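Local coordinates for protein extracellular endo-alpha-(1->5)-L-arabinanase 1 (Bacillus subtilis, PDB 1UV4) that hydrolyses internal alpha-1,5-L-arabinofuranosidic linkages of linear arabinan and branched sugar beet arabinan during plant cell-wall degradation, as a secreted, calcium-binding glycosidase of family 43, at residues Leu59-Tyr65 against Asp116-Arg122; Tyr69-Ala75 against Tyr88-Phe94; Gly194-Val200 against Ile215-Lys221. The contacts are given in a common frame with arbitrary orientation. Numbering follows the deposited sequence.

Contact 1: residues Leu59-Tyr65 against Asp116-Arg122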
loop_
_atom_site.group_PDB
_atom_site.type_symbol
_atom_site.label_atom_id
_atom_site.label_comp_id
_atom_site.label_asym_id
_atom_site.label_seq_id
_atom_site.Cartn_x
_atom_site.Cartn_y
_atom_site.Cartn_z
ATOM N N LEU A 59 -15.226 -1.878 -13.700
ATOM C CA LEU A 59 -16.216 -2.812 -13.181
ATOM C C LEU A 59 -17.502 -2.063 -12.861
ATOM O O LEU A 59 -17.444 -0.951 -12.311
ATOM C CB LEU A 59 -15.674 -3.512 -11.942
ATOM C CG LEU A 59 -14.433 -4.375 -12.219
ATOM C CD1 LEU A 59 -13.956 -5.012 -10.924
ATOM C CD2 LEU A 59 -14.630 -5.354 -13.305
ATOM N N SER A 60 -18.650 -2.621 -13.238
ATOM C CA SER A 60 -19.929 -1.919 -13.122
ATOM C C SER A 60 -20.320 -1.583 -11.689
ATOM O O SER A 60 -20.958 -0.550 -11.446
ATOM C CB SER A 60 -21.059 -2.685 -13.795
ATOM O OG SER A 60 -21.302 -3.906 -13.146
ATOM N N TRP A 61 -19.913 -2.388 -10.710
ATOM C CA TRP A 61 -20.392 -2.157 -9.334
ATOM C C TRP A 61 -19.759 -0.955 -8.665
ATOM O O TRP A 61 -20.282 -0.414 -7.687
ATOM C CB TRP A 61 -20.186 -3.411 -8.450
ATOM C CG TRP A 61 -18.777 -3.865 -8.207
ATOM C CD1 TRP A 61 -18.150 -4.929 -8.854
ATOM C CD2 TRP A 61 -17.891 -3.443 -7.185
ATOM N NE1 TRP A 61 -16.903 -5.111 -8.318
ATOM C CE2 TRP A 61 -16.710 -4.225 -7.299
ATOM C CE3 TRP A 61 -17.936 -2.445 -6.213
ATOM C CZ2 TRP A 61 -15.604 -4.012 -6.501
ATOM C CZ3 TRP A 61 -16.824 -2.259 -5.388
ATOM C CH2 TRP A 61 -15.687 -3.031 -5.547
ATOM N N TRP A 62 -18.629 -0.501 -9.194
ATOM C CA TRP A 62 -17.885 0.613 -8.557
ATOM C C TRP A 62 -18.747 1.851 -8.414
ATOM O O TRP A 62 -18.691 2.504 -7.388
ATOM C CB TRP A 62 -16.657 0.955 -9.379
ATOM C CG TRP A 62 -15.585 -0.064 -9.404
ATOM C CD1 TRP A 62 -15.411 -1.147 -8.581
ATOM C CD2 TRP A 62 -14.508 -0.094 -10.326
ATOM N NE1 TRP A 62 -14.260 -1.825 -8.927
ATOM C CE2 TRP A 62 -13.678 -1.190 -9.988
ATOM C CE3 TRP A 62 -14.115 0.734 -11.376
ATOM C CZ2 TRP A 62 -12.516 -1.497 -10.691
ATOM C CZ3 TRP A 62 -12.959 0.429 -12.068
ATOM C CH2 TRP A 62 -12.197 -0.702 -11.744
ATOM N N SER A 63 -19.606 2.131 -9.399
ATOM C CA SER A 63 -20.404 3.365 -9.339
ATOM C C SER A 63 -21.499 3.341 -8.256
ATOM O O SER A 63 -22.044 4.385 -7.883
ATOM C CB SER A 63 -20.990 3.707 -10.728
ATOM O OG SER A 63 -21.960 2.788 -11.094
ATOM N N ASN A 64 -21.821 2.155 -7.749
ATOM C CA ASN A 64 -22.794 2.013 -6.674
ATOM C C ASN A 64 -22.268 2.514 -5.345
ATOM O O ASN A 64 -23.058 2.781 -4.437
ATOM C CB ASN A 64 -23.213 0.552 -6.469
ATOM C CG ASN A 64 -23.845 -0.056 -7.714
ATOM O OD1 ASN A 64 -24.384 0.666 -8.566
ATOM N ND2 ASN A 64 -23.811 -1.380 -7.807
ATOM N N TYR A 65 -20.950 2.553 -5.208
ATOM C CA TYR A 65 -20.290 2.962 -3.954
ATOM C C TYR A 65 -19.506 4.258 -4.090
ATOM O O TYR A 65 -19.401 5.047 -3.132
ATOM C CB TYR A 65 -19.398 1.835 -3.408
ATOM C CG TYR A 65 -20.176 0.609 -3.086
ATOM C CD1 TYR A 65 -21.095 0.597 -2.065
ATOM C CD2 TYR A 65 -20.065 -0.532 -3.876
ATOM C CE1 TYR A 65 -21.849 -0.519 -1.791
ATOM C CE2 TYR A 65 -20.796 -1.655 -3.607
ATOM C CZ TYR A 65 -21.711 -1.627 -2.582
ATOM O OH TYR A 65 -22.409 -2.742 -2.317
ATOM N N ASP A 116 -13.385 -10.772 -10.836
ATOM C CA ASP A 116 -13.972 -9.794 -9.938
ATOM C C ASP A 116 -14.596 -10.481 -8.711
ATOM O O ASP A 116 -15.580 -11.208 -8.830
ATOM C CB ASP A 116 -15.014 -8.971 -10.720
ATOM C CG ASP A 116 -15.712 -7.944 -9.899
ATOM O OD1 ASP A 116 -15.219 -7.562 -8.818
ATOM O OD2 ASP A 116 -16.836 -7.544 -10.293
ATOM N N GLU A 117 -13.991 -10.236 -7.546
ATOM C CA GLU A 117 -14.508 -10.723 -6.271
ATOM C C GLU A 117 -15.361 -9.723 -5.514
ATOM O O GLU A 117 -15.968 -10.063 -4.489
ATOM C CB GLU A 117 -13.344 -11.145 -5.362
ATOM C CG GLU A 117 -12.414 -12.207 -5.970
ATOM C CD GLU A 117 -12.895 -13.632 -5.844
ATOM O OE1 GLU A 117 -13.954 -13.880 -5.179
ATOM O OE2 GLU A 117 -12.249 -14.528 -6.495
ATOM N N GLY A 118 -15.493 -8.531 -6.068
ATOM C CA GLY A 118 -16.391 -7.543 -5.507
ATOM C C GLY A 118 -15.831 -6.718 -4.372
ATOM O O GLY A 118 -14.625 -6.568 -4.136
ATOM N N LEU A 119 -16.749 -6.097 -3.664
ATOM C CA LEU A 119 -16.442 -5.134 -2.633
ATOM C C LEU A 119 -15.797 -5.764 -1.418
ATOM O O LEU A 119 -16.272 -6.797 -0.967
ATOM C CB LEU A 119 -17.724 -4.412 -2.205
ATOM C CG LEU A 119 -17.625 -3.434 -1.004
ATOM C CD1 LEU A 119 -16.892 -2.236 -1.404
ATOM C CD2 LEU A 119 -18.999 -3.078 -0.449
ATOM N N VAL A 120 -14.739 -5.115 -0.913
ATOM C CA VAL A 120 -14.077 -5.509 0.342
ATOM C C VAL A 120 -14.614 -4.648 1.511
ATOM O O VAL A 120 -15.220 -5.168 2.457
ATOM C CB VAL A 120 -12.576 -5.415 0.174
ATOM C CG1 VAL A 120 -11.894 -5.777 1.480
ATOM C CG2 VAL A 120 -12.125 -6.350 -0.941
ATOM N N ILE A 121 -14.453 -3.334 1.380
ATOM C CA ILE A 121 -14.949 -2.372 2.362
ATOM C C ILE A 121 -15.027 -1.035 1.673
ATOM O O ILE A 121 -14.215 -0.727 0.772
ATOM C CB ILE A 121 -14.017 -2.357 3.606
ATOM C CG1 ILE A 121 -14.623 -1.570 4.776
ATOM C CG2 ILE A 121 -12.620 -1.884 3.229
ATOM C CD1 ILE A 121 -13.962 -1.811 6.060
ATOM N N ARG A 122 -15.967 -0.209 2.099
ATOM C CA ARG A 122 -16.096 1.140 1.548
ATOM C C ARG A 122 -16.143 2.184 2.694
ATOM O O ARG A 122 -16.274 1.852 3.902
ATOM C CB ARG A 122 -17.252 1.234 0.555
ATOM C CG ARG A 122 -18.593 0.816 1.072
ATOM C CD ARG A 122 -19.198 1.704 2.069
ATOM N NE ARG A 122 -20.623 1.343 2.182
ATOM C CZ ARG A 122 -21.619 1.863 1.478
ATOM N NH1 ARG A 122 -21.419 2.851 0.615
ATOM N NH2 ARG A 122 -22.846 1.406 1.687
HETATM O O HOH W 1 -18.826 4.211 -0.511
#
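Asp116, on the outermost strand 115-123, supplies the polar anchor of this surface contact. Its OD1 accepts a hydrogen bond from Trp61 NE1 (3.0 Å), and OD2 of Asp116 takes a weak second one from the same NE1 at 3.1 Å. OD1 also receives the backbone N of Gly118 at 2.9 Å, closing an Asx turn, while Leu59 CD1 packs 3.5 Å from Asp116 OD1. Glu117 turns away and forms with Gly118 a classic beta bulge opposite Leu103. Gly118 has a positive phi at which a CB would press on the carbonyl O of Glu117; the Trp61 indole approaches its backbone, CZ2 lying 3.5 Å from Gly118 C. Leu119 touches two rings: its CB is 3.9 Å from Trp61 CZ3, and its CD2 sits over the face of Tyr65, 4.0 Å from the ring centroid, a CH-pi contact. Beyond the corner at Val120, the edge of the Tyr65 ring meets the guanidinium face of Arg122 (Tyr65 CD1 to Arg122 NH1 3.5 Å), and a water links Arg122 NH1 (3.1 Å) to Tyr65 O (2.8 Å). This is an inter-blade loop with helical backbone angles, packed through aromatic side chains on the outer strand of a beta-propeller blade.

Contact 2: residues Tyr69-Ala75 against Tyr88-Phe94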
loop_
_atom_site.group_PDB
_atom_site.type_symbol
_atom_site.label_atom_id
_atom_site.label_comp_id
_atom_site.label_asym_id
_atom_site.label_seq_id
_atom_site.Cartn_x
_atom_site.Cartn_y
_atom_site.Cartn_z
ATOM N N TYR A 69 -16.181 8.182 -9.422
ATOM C CA TYR A 69 -14.822 7.696 -9.262
ATOM C C TYR A 69 -13.964 8.205 -10.404
ATOM O O TYR A 69 -14.419 8.325 -11.564
ATOM C CB TYR A 69 -14.747 6.161 -9.150
ATOM C CG TYR A 69 -15.228 5.345 -10.315
ATOM C CD1 TYR A 69 -14.393 5.062 -11.387
ATOM C CD2 TYR A 69 -16.523 4.882 -10.360
ATOM C CE1 TYR A 69 -14.839 4.339 -12.459
ATOM C CE2 TYR A 69 -16.984 4.116 -11.399
ATOM C CZ TYR A 69 -16.139 3.842 -12.459
ATOM O OH TYR A 69 -16.655 3.107 -13.484
ATOM N N GLY A 70 -12.712 8.495 -10.057
ATOM C CA GLY A 70 -11.710 8.784 -11.055
ATOM C C GLY A 70 -11.399 7.561 -11.887
ATOM O O GLY A 70 -11.455 6.444 -11.414
ATOM N N GLN A 71 -10.959 7.807 -13.105
ATOM C CA GLN A 71 -10.862 6.684 -14.054
ATOM C C GLN A 71 -9.724 5.743 -13.671
ATOM O O GLN A 71 -9.816 4.564 -13.949
ATOM C CB GLN A 71 -10.712 7.141 -15.463
ATOM C CG GLN A 71 -9.455 7.906 -15.766
ATOM C CD GLN A 71 -9.396 8.344 -17.216
ATOM O OE1 GLN A 71 -10.162 7.842 -18.058
ATOM N NE2 GLN A 71 -8.558 9.314 -17.502
ATOM N N ASN A 72 -8.675 6.248 -13.014
ATOM C CA ASN A 72 -7.570 5.408 -12.599
ATOM C C ASN A 72 -7.871 4.832 -11.237
ATOM O O ASN A 72 -8.405 5.503 -10.335
ATOM C CB ASN A 72 -6.215 6.175 -12.609
ATOM C CG ASN A 72 -6.090 7.302 -11.547
ATOM O OD1 ASN A 72 -4.981 7.539 -11.020
ATOM N ND2 ASN A 72 -7.170 8.047 -11.316
ATOM N N GLN A 73 -7.538 3.556 -11.044
ATOM C CA GLN A 73 -7.647 2.955 -9.708
ATOM C C GLN A 73 -6.291 3.048 -8.980
ATOM O O GLN A 73 -5.269 3.298 -9.594
ATOM C CB GLN A 73 -8.145 1.512 -9.737
ATOM C CG GLN A 73 -9.677 1.443 -9.987
ATOM C CD GLN A 73 -10.066 1.986 -11.333
ATOM O OE1 GLN A 73 -9.689 1.481 -12.392
ATOM N NE2 GLN A 73 -10.840 3.058 -11.322
ATOM N N TRP A 74 -6.319 2.950 -7.648
ATOM C CA TRP A 74 -5.156 3.358 -6.858
ATOM C C TRP A 74 -4.614 2.281 -5.939
ATOM O O TRP A 74 -5.346 1.469 -5.378
ATOM C CB TRP A 74 -5.435 4.572 -5.924
ATOM C CG TRP A 74 -6.130 5.753 -6.493
ATOM C CD1 TRP A 74 -6.392 6.044 -7.806
ATOM C CD2 TRP A 74 -6.727 6.784 -5.735
ATOM N NE1 TRP A 74 -7.098 7.225 -7.905
ATOM C CE2 TRP A 74 -7.320 7.691 -6.643
ATOM C CE3 TRP A 74 -6.825 7.048 -4.365
ATOM C CZ2 TRP A 74 -7.979 8.843 -6.225
ATOM C CZ3 TRP A 74 -7.489 8.224 -3.975
ATOM C CH2 TRP A 74 -8.044 9.071 -4.892
ATOM N N ALA A 75 -3.305 2.316 -5.753
ATOM C CA ALA A 75 -2.651 1.664 -4.620
ATOM C C ALA A 75 -2.964 0.172 -4.499
ATOM O O ALA A 75 -3.500 -0.308 -3.529
ATOM C CB ALA A 75 -2.957 2.442 -3.348
ATOM N N TYR A 88 -5.919 -6.520 -4.081
ATOM C CA TYR A 88 -6.778 -5.507 -3.475
ATOM C C TYR A 88 -6.428 -4.177 -4.170
ATOM O O TYR A 88 -5.267 -3.930 -4.528
ATOM C CB TYR A 88 -6.569 -5.406 -1.969
ATOM C CG TYR A 88 -7.056 -6.629 -1.216
ATOM C CD1 TYR A 88 -6.254 -7.742 -1.050
ATOM C CD2 TYR A 88 -8.317 -6.680 -0.670
ATOM C CE1 TYR A 88 -6.696 -8.865 -0.381
ATOM C CE2 TYR A 88 -8.747 -7.796 0.028
ATOM C CZ TYR A 88 -7.960 -8.899 0.136
ATOM O OH TYR A 88 -8.402 -9.979 0.810
ATOM N N TYR A 89 -7.384 -3.282 -4.334
ATOM C CA TYR A 89 -7.126 -2.016 -5.028
ATOM C C TYR A 89 -8.162 -0.991 -4.549
ATOM O O TYR A 89 -9.174 -1.359 -3.958
ATOM C CB TYR A 89 -7.163 -2.220 -6.554
ATOM C CG TYR A 89 -8.511 -2.684 -6.993
ATOM C CD1 TYR A 89 -8.841 -4.032 -6.997
ATOM C CD2 TYR A 89 -9.500 -1.780 -7.328
ATOM C CE1 TYR A 89 -10.098 -4.453 -7.329
ATOM C CE2 TYR A 89 -10.726 -2.168 -7.654
ATOM C CZ TYR A 89 -11.060 -3.519 -7.662
ATOM O OH TYR A 89 -12.345 -3.927 -8.011
ATOM N N SER A 90 -7.956 0.274 -4.917
ATOM C CA SER A 90 -8.779 1.372 -4.413
ATOM C C SER A 90 -9.530 2.042 -5.559
ATOM O O SER A 90 -8.966 2.293 -6.639
ATOM C CB SER A 90 -7.935 2.476 -3.730
ATOM O OG SER A 90 -6.900 1.935 -2.954
ATOM N N VAL A 91 -10.819 2.329 -5.331
ATOM C CA VAL A 91 -11.636 3.101 -6.242
ATOM C C VAL A 91 -12.012 4.400 -5.508
ATOM O O VAL A 91 -12.595 4.330 -4.457
ATOM C CB VAL A 91 -12.934 2.317 -6.560
ATOM C CG1 VAL A 91 -13.824 3.121 -7.458
ATOM C CG2 VAL A 91 -12.610 0.948 -7.128
ATOM N N SER A 92 -11.668 5.556 -6.050
ATOM C CA SER A 92 -11.903 6.789 -5.293
ATOM C C SER A 92 -11.831 7.969 -6.224
ATOM O O SER A 92 -11.793 7.829 -7.446
ATOM C CB SER A 92 -10.828 6.846 -4.197
ATOM O OG SER A 92 -11.023 7.925 -3.304
ATOM N N SER A 93 -11.923 9.177 -5.652
ATOM C CA SER A 93 -11.665 10.429 -6.374
ATOM C C SER A 93 -10.792 11.320 -5.491
ATOM O O SER A 93 -10.855 11.244 -4.274
ATOM C CB SER A 93 -12.954 11.145 -6.763
ATOM O OG SER A 93 -13.719 11.489 -5.655
ATOM N N PHE A 94 -9.907 12.048 -6.132
ATOM C CA PHE A 94 -8.891 12.821 -5.421
ATOM C C PHE A 94 -9.461 13.669 -4.276
ATOM O O PHE A 94 -10.338 14.525 -4.508
ATOM C CB PHE A 94 -8.148 13.723 -6.385
ATOM C CG PHE A 94 -7.460 12.988 -7.542
ATOM C CD1 PHE A 94 -6.629 11.899 -7.324
ATOM C CD2 PHE A 94 -7.654 13.421 -8.855
ATOM C CE1 PHE A 94 -6.025 11.248 -8.379
ATOM C CE2 PHE A 94 -7.047 12.749 -9.923
ATOM C CZ PHE A 94 -6.238 11.664 -9.669
HETATM O O HOH W 2 -10.857 5.086 -9.000
#
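Trp74 dominates the side-chain packing here. With chi1 at -47° and chi2 at -12°, its indole swings back along the opposing chain, and Ser92 CB lies over its six-membered ring, 3.8 Å from the centroid, a CH-pi contact. The Phe94 ring (chi1 m) lies nearly parallel (10°) but slid aside, Trp74 CZ2 3.5 Å from Phe94 CD1. Ser90, chi1 -40°, turns its OG onto Trp74 O (2.9 Å) and accepts from the backbone of Asp133. Tyr69 CB packs 3.6 Å from Val91 CG1, and the p rotamer leads its ring away to meet Trp62 edge-to-face. Gln73 curls inward, and a water joins its NE2 (3.1 Å) to Ser92 N (3.1 Å). Backbone bonds run Trp74 N to Ser90 O and Ser90 N to Trp74 O, both 2.9 Å, and Gly70 N to Ser92 O at 2.8 Å. This is the open end of an antiparallel hairpin, the two innermost strands of a propeller blade, where Ala75 borders Asp14, the probable catalytic base, and Asp133, thought to tune the acid.

Contact 3: residues Gly194-Val200 against Ile215-Lys221; sequences GYYYLMV and IAYGRSK
Six backbone hydrogen bonds join strands 195-200 and 215-220 as an antiparallel pair: Tyr196 N to Ser220 O and Ser220 N to Tyr196 O (both 2.8 Å), Leu198 N to Gly218 O and Gly218 N to Leu198 O (both 3.0 Å), Val200 N to Ala216 O (2.9 Å) and Ala216 N to Val200 O (3.0 Å). Tyr197-Arg219 and Met199-Tyr217 are the intervening non-hydrogen-bonded pairs, with CA atoms 4.4 and 4.3 Å apart. Both strands are extended; their axes approach to 4.6 Å at 156°. Gly194, at phi/psi 84/2, leads into the first strand, and its O accepts from Lys221 NZ at 3.3 Å; a water bridges Gly194 O (2.8 Å) and Lys221 O (2.6 Å).

The Tyr195 ring (chi1 m) is sandwiched between two cations. On one face the guanidinium of Arg219 (chi1 p, then extended) stacks at 7°, centres 4.1 Å apart; over the other, Lys221 NZ (chi1 and chi2 m) lies 3.6 Å from the ring centroid. Arg219 NH1 and Tyr197 OH also bind the carbonyl of Gly289. On the face bearing Tyr197 and Met199, Tyr197 CE1 meets Arg219 CB at 3.6 Å and Met199 CG meets Tyr217 CB at 4.0 Å. The face bearing Tyr196, Leu198 and Val200 has Val200 CG2 4.3 Å from Ala216 CB. This hairpin supplies the two middle strands of a four-stranded antiparallel blade of the beta-propeller.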
loop_
_atom_site.group_PDB
_atom_site.type_symbol
_atom_site.label_atom_id
_atom_site.label_comp_id
_atom_site.label_asym_id
_atom_site.label_seq_id
_atom_site.Cartn_x
_atom_site.Cartn_y
_atom_site.Cartn_z
ATOM N N GLY A 194 8.744 -12.355 16.185
ATOM C CA GLY A 194 7.919 -12.228 17.353
ATOM C C GLY A 194 7.231 -10.901 17.472
ATOM O O GLY A 194 6.520 -10.723 18.449
ATOM N N TYR A 195 7.406 -10.009 16.489
ATOM C CA TYR A 195 6.698 -8.731 16.463
ATOM C C TYR A 195 5.950 -8.482 15.178
ATOM O O TYR A 195 6.388 -8.872 14.099
ATOM C CB TYR A 195 7.637 -7.520 16.637
ATOM C CG TYR A 195 8.181 -7.263 18.029
ATOM C CD1 TYR A 195 7.438 -6.557 18.962
ATOM C CD2 TYR A 195 9.453 -7.697 18.378
ATOM C CE1 TYR A 195 7.939 -6.310 20.223
ATOM C CE2 TYR A 195 9.953 -7.468 19.640
ATOM C CZ TYR A 195 9.194 -6.760 20.540
ATOM O OH TYR A 195 9.709 -6.531 21.803
ATOM N N TYR A 196 4.839 -7.792 15.332
ATOM C CA TYR A 196 4.170 -7.142 14.211
ATOM C C TYR A 196 4.818 -5.791 13.968
ATOM O O TYR A 196 5.066 -5.025 14.894
ATOM C CB TYR A 196 2.674 -7.008 14.474
ATOM C CG TYR A 196 2.006 -8.368 14.559
ATOM C CD1 TYR A 196 1.630 -9.065 13.417
ATOM C CD2 TYR A 196 1.770 -8.961 15.785
ATOM C CE1 TYR A 196 1.015 -10.314 13.475
ATOM C CE2 TYR A 196 1.164 -10.211 15.865
ATOM C CZ TYR A 196 0.775 -10.890 14.706
ATOM O OH TYR A 196 0.159 -12.124 14.794
ATOM N N TYR A 197 5.125 -5.512 12.707
ATOM C CA TYR A 197 5.669 -4.227 12.287
ATOM C C TYR A 197 4.736 -3.530 11.343
ATOM O O TYR A 197 4.280 -4.147 10.371
ATOM C CB TYR A 197 7.035 -4.378 11.603
ATOM C CG TYR A 197 8.110 -4.890 12.532
ATOM C CD1 TYR A 197 8.886 -4.017 13.314
ATOM C CD2 TYR A 197 8.332 -6.262 12.667
ATOM C CE1 TYR A 197 9.845 -4.502 14.191
ATOM C CE2 TYR A 197 9.305 -6.763 13.576
ATOM C CZ TYR A 197 10.063 -5.882 14.320
ATOM O OH TYR A 197 11.023 -6.352 15.192
ATOM N N LEU A 198 4.452 -2.272 11.624
ATOM C CA LEU A 198 3.636 -1.407 10.770
ATOM C C LEU A 198 4.514 -0.279 10.227
ATOM O O LEU A 198 5.161 0.422 10.994
ATOM C CB LEU A 198 2.502 -0.809 11.543
ATOM C CG LEU A 198 1.630 0.186 10.782
ATOM C CD1 LEU A 198 0.872 -0.448 9.624
ATOM C CD2 LEU A 198 0.635 0.822 11.754
ATOM N N MET A 199 4.580 -0.127 8.919
ATOM C CA MET A 199 5.126 1.057 8.295
ATOM C C MET A 199 3.992 1.849 7.654
ATOM O O MET A 199 3.055 1.272 7.124
ATOM C CB MET A 199 6.121 0.712 7.204
ATOM C CG MET A 199 7.239 -0.108 7.628
ATOM S SD MET A 199 8.446 -0.279 6.246
ATOM C CE MET A 199 9.719 -1.217 7.010
ATOM N N VAL A 200 4.065 3.174 7.748
ATOM C CA VAL A 200 3.116 4.051 7.092
ATOM C C VAL A 200 3.902 5.146 6.360
ATOM O O VAL A 200 5.076 5.375 6.626
ATOM C CB VAL A 200 2.115 4.690 8.082
ATOM C CG1 VAL A 200 1.371 3.645 8.818
ATOM C CG2 VAL A 200 2.821 5.612 9.058
ATOM N N ILE A 215 8.762 7.807 5.414
ATOM C CA ILE A 215 8.341 6.466 5.798
ATOM C C ILE A 215 8.619 6.295 7.284
ATOM O O ILE A 215 9.739 6.504 7.691
ATOM C CB ILE A 215 9.056 5.394 4.996
ATOM C CG1 ILE A 215 8.706 5.526 3.523
ATOM C CG2 ILE A 215 8.747 4.019 5.476
ATOM C CD1 ILE A 215 9.531 4.715 2.615
ATOM N N ALA A 216 7.607 5.902 8.054
ATOM C CA ALA A 216 7.667 5.803 9.527
ATOM C C ALA A 216 7.243 4.410 9.984
ATOM O O ALA A 216 6.404 3.826 9.350
ATOM C CB ALA A 216 6.798 6.849 10.174
ATOM N N TYR A 217 7.789 3.941 11.121
ATOM C CA TYR A 217 7.479 2.580 11.583
ATOM C C TYR A 217 7.330 2.418 13.080
ATOM O O TYR A 217 7.773 3.241 13.882
ATOM C CB TYR A 217 8.483 1.580 11.029
ATOM C CG TYR A 217 9.889 1.783 11.488
ATOM C CD1 TYR A 217 10.328 1.325 12.731
ATOM C CD2 TYR A 217 10.819 2.450 10.685
ATOM C CE1 TYR A 217 11.631 1.506 13.148
ATOM C CE2 TYR A 217 12.090 2.650 11.089
ATOM C CZ TYR A 217 12.534 2.174 12.306
ATOM O OH TYR A 217 13.843 2.373 12.700
ATOM N N GLY A 218 6.674 1.329 13.453
ATOM C CA GLY A 218 6.526 0.962 14.854
ATOM C C GLY A 218 6.293 -0.535 14.940
ATOM O O GLY A 218 6.126 -1.222 13.914
ATOM N N ARG A 219 6.262 -1.071 16.147
ATOM C CA ARG A 219 6.100 -2.529 16.352
ATOM C C ARG A 219 5.156 -2.828 17.519
ATOM O O ARG A 219 5.065 -2.042 18.480
ATOM C CB ARG A 219 7.441 -3.229 16.576
ATOM C CG ARG A 219 8.086 -3.031 17.947
ATOM C CD ARG A 219 9.493 -3.552 18.071
ATOM N NE ARG A 219 9.983 -3.424 19.453
ATOM C CZ ARG A 219 11.194 -3.805 19.857
ATOM N NH1 ARG A 219 12.049 -4.355 19.007
ATOM N NH2 ARG A 219 11.537 -3.644 21.112
ATOM N N SER A 220 4.610 -4.030 17.514
ATOM C CA SER A 220 3.645 -4.425 18.509
ATOM C C SER A 220 3.663 -5.949 18.679
ATOM O O SER A 220 3.804 -6.672 17.726
ATOM C CB SER A 220 2.266 -3.966 18.105
ATOM O OG SER A 220 1.304 -4.410 19.053
ATOM N N LYS A 221 3.492 -6.443 19.884
ATOM C CA LYS A 221 3.394 -7.877 20.083
ATOM C C LYS A 221 2.056 -8.424 19.535
ATOM O O LYS A 221 1.971 -9.592 19.166
ATOM C CB LYS A 221 3.603 -8.244 21.569
ATOM C CG LYS A 221 5.036 -8.100 22.038
ATOM C CD LYS A 221 5.945 -9.207 21.413
ATOM C CE LYS A 221 7.314 -9.332 22.068
ATOM N NZ LYS A 221 8.236 -10.089 21.163
HETATM O O HOH W 3 3.888 -11.342 19.032
#

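Contacts 1 and 2 belong to one propeller blade, the antiparallel sheet of strands 74-81, 84-91, 99-106 and 115-123. Contact 2 joins its first two strands, while contact 1 brings the preceding inter-blade loop onto its last; in sequence, both segments of contact 2 fall between those of contact 1. Their centres are 11 Å apart and they touch, Trp62 NE1 meeting Tyr89 OH at 3.0 Å in a probable hydrogen bond. Contact 3 follows later, on another blade across the chain's centre, its centre about 30 Å from that of contact 1 and 26 Å from that of contact 2. Antiparallel hairpins thus build both blades, with the calcium and the inferred catalytic residues beside Ala75 of contact 2 and contact 1 at the surface.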